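Uncharacterized protein lp_2664 (Lactobacillus plantarum WCFS1, PDB 2PJQ) is of unknown function but carries an HD domain, the fold of the HD phosphohydrolases, and so may be a metal-dependent phosphohydrolase. Local coordinates at residues R32-R37 against I138-Y143; K151-A156 against D211-E216. All coordinates share one frame; numbering follows the deposited sequence.

How the contacts relate
Contact 1 sits in the core, where helix 32-49 of the HD domain faces helix 134-148 through a polar set of histidine, arginine and carboxylate groups. Contact 2 lies towards the outside, about 22 Å away between centres, and presses the loop after helix 134-148 against helix 204-219 with aromatic and aliphatic groups. Neither has a hydrogen bond directly between its segments, but for different reasons: in contact 1 the polar groups turn to a shared partner, Asp131, whereas contact 2 is chiefly apolar. The two meet where Leu142 of helix 134-148 packs on Ile152 of the loop, Leu142 CD2 to Ile152 CG2 4.0 Å, and both also touch the second subunit.

Contact 1. Residues R32-R37 against I138-Y143; sequences RDHLQR and IARALY
His34 and Arg140 reach across from helices 32-49 and 134-148 and cross at about a right angle, imidazole and guanidinium planes 43° apart. Arg140 NH2 lies over one face of the ring towards its rim, while His34 ND1 in turn sits over one face of the guanidinium, 3.4 Å from Arg140 CZ. His34 ND1 also comes within 3.4 Å of Arg140 NH1, but the angle is too poor for a hydrogen bond. The bend at chi3 (58°) brings the Arg140 guanidinium over the rim of the ring, tilted to it. Arg37 makes a looser contact, its NH2 4.3 Å from Arg140 CD. What gathers the three is Asp131: its OD2 is hydrogen-bonded to His34 ND1, its OD1 forms a salt bridge with Arg37 NE, and its backbone O receives Arg140 NH1. Further out, His34 NE2 bonds weakly to Asp64, and the rings of His30 and His34 meet edge-to-face. His34, His63, Asp64 and Asp128 converge in a pattern consistent with the metal site of HD domains, though no metal is bound to them here. The carboxylate of Asp131 probably offsets the charge of Arg37, while Arg140, held through the backbone O of the same residue, would flank such a site.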
loop_
_atom_site.group_PDB
_atom_site.type_symbol
_atom_site.label_atom_id
_atom_site.label_comp_id
_atom_site.label_asym_id
_atom_site.label_seq_id
_atom_site.Cartn_x
_atom_site.Cartn_y
_atom_site.Cartn_z
ATOM N N ARG B 32 3.182 -14.203 7.968
ATOM C CA ARG B 32 4.150 -14.532 8.999
ATOM C C ARG B 32 4.946 -13.403 9.662
ATOM O O ARG B 32 5.213 -13.486 10.857
ATOM C CB ARG B 32 5.070 -15.641 8.472
ATOM C CG ARG B 32 4.343 -16.999 8.414
ATOM C CD ARG B 32 4.747 -17.852 7.214
ATOM N NE ARG B 32 5.340 -19.145 7.567
ATOM C CZ ARG B 32 6.454 -19.303 8.288
ATOM N NH1 ARG B 32 7.125 -18.248 8.765
ATOM N NH2 ARG B 32 6.914 -20.527 8.511
ATOM N N ASP B 33 5.319 -12.352 8.931
ATOM C CA ASP B 33 6.064 -11.250 9.555
ATOM C C ASP B 33 5.173 -10.529 10.578
ATOM O O ASP B 33 5.573 -10.318 11.736
ATOM C CB ASP B 33 6.562 -10.272 8.485
ATOM C CG ASP B 33 7.632 -10.887 7.583
ATOM O OD1 ASP B 33 8.704 -11.234 8.106
ATOM O OD2 ASP B 33 7.407 -11.027 6.355
ATOM N N HIS B 34 3.970 -10.159 10.137
ATOM C CA HIS B 34 2.967 -9.502 10.984
ATOM C C HIS B 34 2.851 -10.325 12.261
ATOM O O HIS B 34 3.122 -9.840 13.353
ATOM C CB HIS B 34 1.614 -9.474 10.258
ATOM C CG HIS B 34 0.436 -9.127 11.133
ATOM N ND1 HIS B 34 0.259 -7.883 11.701
ATOM C CD2 HIS B 34 -0.666 -9.849 11.465
ATOM C CE1 HIS B 34 -0.898 -7.855 12.337
ATOM N NE2 HIS B 34 -1.480 -9.035 12.206
ATOM N N LEU B 35 2.474 -11.585 12.093
ATOM C CA LEU B 35 2.320 -12.523 13.201
ATOM C C LEU B 35 3.500 -12.575 14.156
ATOM O O LEU B 35 3.315 -12.654 15.366
ATOM C CB LEU B 35 2.070 -13.923 12.654
ATOM C CG LEU B 35 0.743 -14.044 11.921
ATOM C CD1 LEU B 35 0.654 -15.426 11.275
ATOM C CD2 LEU B 35 -0.405 -13.782 12.899
ATOM N N GLN B 36 4.707 -12.537 13.604
ATOM C CA GLN B 36 5.911 -12.594 14.418
ATOM C C GLN B 36 6.140 -11.287 15.131
ATOM O O GLN B 36 6.541 -11.286 16.292
ATOM C CB GLN B 36 7.141 -12.923 13.571
ATOM C CG GLN B 36 7.065 -14.246 12.870
ATOM C CD GLN B 36 8.427 -14.879 12.713
ATOM O OE1 GLN B 36 9.052 -15.271 13.701
ATOM N NE2 GLN B 36 8.904 -14.978 11.470
ATOM N N ARG B 37 5.905 -10.173 14.435
ATOM C CA ARG B 37 6.080 -8.864 15.059
ATOM C C ARG B 37 5.121 -8.713 16.248
ATOM O O ARG B 37 5.521 -8.295 17.344
ATOM C CB ARG B 37 5.808 -7.745 14.063
ATOM C CG ARG B 37 7.006 -7.308 13.253
ATOM C CD ARG B 37 6.700 -5.988 12.599
ATOM N NE ARG B 37 5.569 -6.097 11.695
ATOM C CZ ARG B 37 5.634 -6.731 10.536
ATOM N NH1 ARG B 37 6.779 -7.291 10.178
ATOM N NH2 ARG B 37 4.565 -6.813 9.747
ATOM N N ILE B 138 1.320 2.339 8.006
ATOM C CA ILE B 138 1.102 2.976 6.707
ATOM C C ILE B 138 1.208 1.915 5.605
ATOM O O ILE B 138 0.273 1.701 4.829
ATOM C CB ILE B 138 2.161 4.050 6.422
ATOM C CG1 ILE B 138 2.034 5.193 7.440
ATOM C CG2 ILE B 138 2.016 4.543 4.989
ATOM C CD1 ILE B 138 3.157 6.214 7.369
ATOM N N ALA B 139 2.356 1.245 5.560
ATOM C CA ALA B 139 2.596 0.206 4.569
ATOM C C ALA B 139 1.468 -0.803 4.521
ATOM O O ALA B 139 0.822 -0.967 3.479
ATOM C CB ALA B 139 3.900 -0.499 4.862
ATOM N N ARG B 140 1.233 -1.469 5.650
ATOM C CA ARG B 140 0.190 -2.484 5.741
ATOM C C ARG B 140 -1.197 -1.972 5.397
ATOM O O ARG B 140 -1.992 -2.669 4.769
ATOM C CB ARG B 140 0.145 -3.078 7.135
ATOM C CG ARG B 140 1.350 -3.882 7.520
ATOM C CD ARG B 140 1.072 -4.411 8.885
ATOM N NE ARG B 140 -0.156 -5.177 8.805
ATOM C CZ ARG B 140 -1.018 -5.331 9.795
ATOM N NH1 ARG B 140 -0.790 -4.760 10.973
ATOM N NH2 ARG B 140 -2.115 -6.055 9.587
ATOM N N ALA B 141 -1.493 -0.759 5.841
ATOM C CA ALA B 141 -2.771 -0.137 5.573
ATOM C C ALA B 141 -2.996 -0.121 4.067
ATOM O O ALA B 141 -3.872 -0.810 3.560
ATOM C CB ALA B 141 -2.783 1.275 6.115
ATOM N N LEU B 142 -2.206 0.647 3.338
ATOM C CA LEU B 142 -2.394 0.703 1.899
ATOM C C LEU B 142 -2.147 -0.618 1.175
ATOM O O LEU B 142 -2.733 -0.882 0.121
ATOM C CB LEU B 142 -1.521 1.812 1.284
ATOM C CG LEU B 142 -2.218 3.162 1.455
ATOM C CD1 LEU B 142 -1.870 3.774 2.818
ATOM C CD2 LEU B 142 -1.822 4.054 0.320
ATOM N N TYR B 143 -1.271 -1.445 1.730
ATOM C CA TYR B 143 -0.968 -2.731 1.112
ATOM C C TYR B 143 -2.225 -3.585 1.104
ATOM O O TYR B 143 -2.392 -4.469 0.265
ATOM C CB TYR B 143 0.146 -3.413 1.883
ATOM C CG TYR B 143 0.489 -4.772 1.376
ATOM C CD1 TYR B 143 -0.257 -5.892 1.756
ATOM C CD2 TYR B 143 1.579 -4.960 0.529
ATOM C CE1 TYR B 143 0.085 -7.175 1.309
ATOM C CE2 TYR B 143 1.928 -6.235 0.078
ATOM C CZ TYR B 143 1.181 -7.332 0.474
ATOM O OH TYR B 143 1.554 -8.583 0.060
#

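Contact 2. Residues K151-A156 against D211-E216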
loop_
_atom_site.group_PDB
_atom_site.type_symbol
_atom_site.label_atom_id
_atom_site.label_comp_id
_atom_site.label_asym_id
_atom_site.label_seq_id
_atom_site.Cartn_x
_atom_site.Cartn_y
_atom_site.Cartn_z
ATOM N N LYS B 151 -10.453 2.131 -2.560
ATOM C CA LYS B 151 -10.065 3.424 -3.112
ATOM C C LYS B 151 -9.073 4.127 -2.161
ATOM O O LYS B 151 -9.228 4.083 -0.935
ATOM C CB LYS B 151 -11.319 4.270 -3.301
ATOM C CG LYS B 151 -11.145 5.505 -4.163
ATOM C CD LYS B 151 -12.472 6.237 -4.289
ATOM C CE LYS B 151 -13.545 5.337 -4.896
ATOM N NZ LYS B 151 -14.896 5.954 -4.796
ATOM N N ILE B 152 -8.063 4.790 -2.711
ATOM C CA ILE B 152 -7.076 5.436 -1.856
ATOM C C ILE B 152 -7.544 6.725 -1.209
ATOM O O ILE B 152 -7.231 6.983 -0.051
ATOM C CB ILE B 152 -5.762 5.753 -2.619
ATOM C CG1 ILE B 152 -5.279 4.520 -3.378
ATOM C CG2 ILE B 152 -4.672 6.169 -1.627
ATOM C CD1 ILE B 152 -4.104 4.785 -4.296
ATOM N N TYR B 153 -8.292 7.529 -1.953
ATOM C CA TYR B 153 -8.762 8.812 -1.453
ATOM C C TYR B 153 -9.862 9.350 -2.354
ATOM O O TYR B 153 -9.948 8.970 -3.516
ATOM C CB TYR B 153 -7.592 9.787 -1.438
ATOM C CG TYR B 153 -7.918 11.174 -0.952
ATOM C CD1 TYR B 153 -8.382 11.387 0.341
ATOM C CD2 TYR B 153 -7.712 12.279 -1.771
ATOM C CE1 TYR B 153 -8.627 12.665 0.812
ATOM C CE2 TYR B 153 -7.954 13.564 -1.314
ATOM C CZ TYR B 153 -8.411 13.751 -0.017
ATOM O OH TYR B 153 -8.635 15.028 0.450
ATOM N N ASP B 154 -10.695 10.239 -1.822
ATOM C CA ASP B 154 -11.798 10.829 -2.587
ATOM C C ASP B 154 -12.221 12.086 -1.828
ATOM O O ASP B 154 -13.086 12.016 -0.962
ATOM C CB ASP B 154 -12.974 9.838 -2.654
ATOM C CG ASP B 154 -13.953 10.131 -3.802
ATOM O OD1 ASP B 154 -14.262 11.315 -4.058
ATOM O OD2 ASP B 154 -14.431 9.162 -4.440
ATOM N N PRO B 155 -11.619 13.248 -2.135
ATOM C CA PRO B 155 -11.991 14.480 -1.423
ATOM C C PRO B 155 -13.490 14.653 -1.217
ATOM O O PRO B 155 -13.930 15.299 -0.264
ATOM C CB PRO B 155 -11.375 15.589 -2.285
ATOM C CG PRO B 155 -11.143 14.943 -3.614
ATOM C CD PRO B 155 -10.711 13.554 -3.249
ATOM N N ALA B 156 -14.264 14.053 -2.113
ATOM C CA ALA B 156 -15.713 14.121 -2.066
ATOM C C ALA B 156 -16.210 13.315 -0.878
ATOM O O ALA B 156 -17.151 13.707 -0.188
ATOM C CB ALA B 156 -16.290 13.571 -3.356
ATOM N N ASP B 211 -0.890 14.026 5.690
ATOM C CA ASP B 211 -0.763 15.439 5.387
ATOM C C ASP B 211 -0.050 15.634 4.052
ATOM O O ASP B 211 -0.609 16.224 3.127
ATOM C CB ASP B 211 -0.053 16.153 6.543
ATOM C CG ASP B 211 -0.959 16.301 7.768
ATOM O OD1 ASP B 211 -2.128 15.848 7.699
ATOM O OD2 ASP B 211 -0.524 16.864 8.794
ATOM N N GLN B 212 1.166 15.122 3.927
ATOM C CA GLN B 212 1.880 15.244 2.662
ATOM C C GLN B 212 1.087 14.662 1.488
ATOM O O GLN B 212 1.243 15.098 0.350
ATOM C CB GLN B 212 3.238 14.560 2.751
ATOM C CG GLN B 212 4.331 15.502 3.181
ATOM C CD GLN B 212 4.312 16.767 2.364
ATOM O OE1 GLN B 212 3.784 17.793 2.801
ATOM N NE2 GLN B 212 4.864 16.698 1.152
ATOM N N PHE B 213 0.238 13.676 1.761
ATOM C CA PHE B 213 -0.565 13.061 0.712
ATOM C C PHE B 213 -1.637 14.029 0.195
ATOM O O PHE B 213 -1.910 14.075 -1.004
ATOM C CB PHE B 213 -1.221 11.766 1.228
ATOM C CG PHE B 213 -2.093 11.073 0.209
ATOM C CD1 PHE B 213 -3.382 11.527 -0.050
ATOM C CD2 PHE B 213 -1.617 9.974 -0.501
ATOM C CE1 PHE B 213 -4.192 10.898 -1.007
ATOM C CE2 PHE B 213 -2.411 9.335 -1.459
ATOM C CZ PHE B 213 -3.702 9.797 -1.710
ATOM N N LYS B 214 -2.235 14.806 1.093
ATOM C CA LYS B 214 -3.278 15.744 0.694
ATOM C C LYS B 214 -2.687 17.047 0.200
ATOM O O LYS B 214 -3.342 17.801 -0.518
ATOM C CB LYS B 214 -4.237 15.991 1.854
ATOM C CG LYS B 214 -4.747 14.691 2.422
ATOM C CD LYS B 214 -6.228 14.711 2.687
ATOM C CE LYS B 214 -6.542 15.403 3.976
ATOM N NZ LYS B 214 -7.988 15.229 4.229
ATOM N N ALA B 215 -1.445 17.312 0.581
ATOM C CA ALA B 215 -0.776 18.524 0.129
ATOM C C ALA B 215 -0.386 18.322 -1.339
ATOM O O ALA B 215 -0.581 19.207 -2.172
ATOM C CB ALA B 215 0.467 18.793 0.981
ATOM N N GLU B 216 0.153 17.135 -1.632
ATOM C CA GLU B 216 0.597 16.734 -2.974
ATOM C C GLU B 216 -0.570 16.547 -3.946
ATOM O O GLU B 216 -0.485 16.913 -5.118
ATOM C CB GLU B 216 1.417 15.434 -2.876
ATOM C CG GLU B 216 2.823 15.650 -2.307
ATOM C CD GLU B 216 3.605 14.362 -2.015
ATOM O OE1 GLU B 216 3.555 13.400 -2.812
ATOM O OE2 GLU B 216 4.301 14.328 -0.982
#
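Ile152 makes the first touch, its CG2 methyl resting 3.8 Å from Phe213 CZ at the outer end of that ring, the two side chains crossing at about a right angle. The loop's backbone is tied to helix 175-183 here through a hydrogen bond between Ile152 and Ile176. Tyr153 follows and carries most of the loop's share. Its CG, anti to the backbone N (chi1 180°), carries the ring past Phe213, the two side chains running in opposite directions; Phe213 turns an edge to its face in an offset edge-to-face pair, centroids 5.7 Å apart and planes at 82°. Tyr153 CB lies 3.6 Å from Phe213 CE1. The bent chain of Lys214 crosses the phenol, bringing its CD close to CZ and OH, while Trp217 gives Tyr153 a second edge-to-face partner. With an alanine in place of Tyr153, the edge of Phe213 would probably lose its aromatic face, and the CD of Lys214 its contact at the phenol end. Next, Asp154 OD2 forms a salt bridge with Lys151 NZ, 3.3 Å, within the segment. Phe213 also packs on Ala135 of the second subunit and Ile152 on Tyr143 of that subunit, so this mainly apolar, ring-packed contact borders the dimer interface.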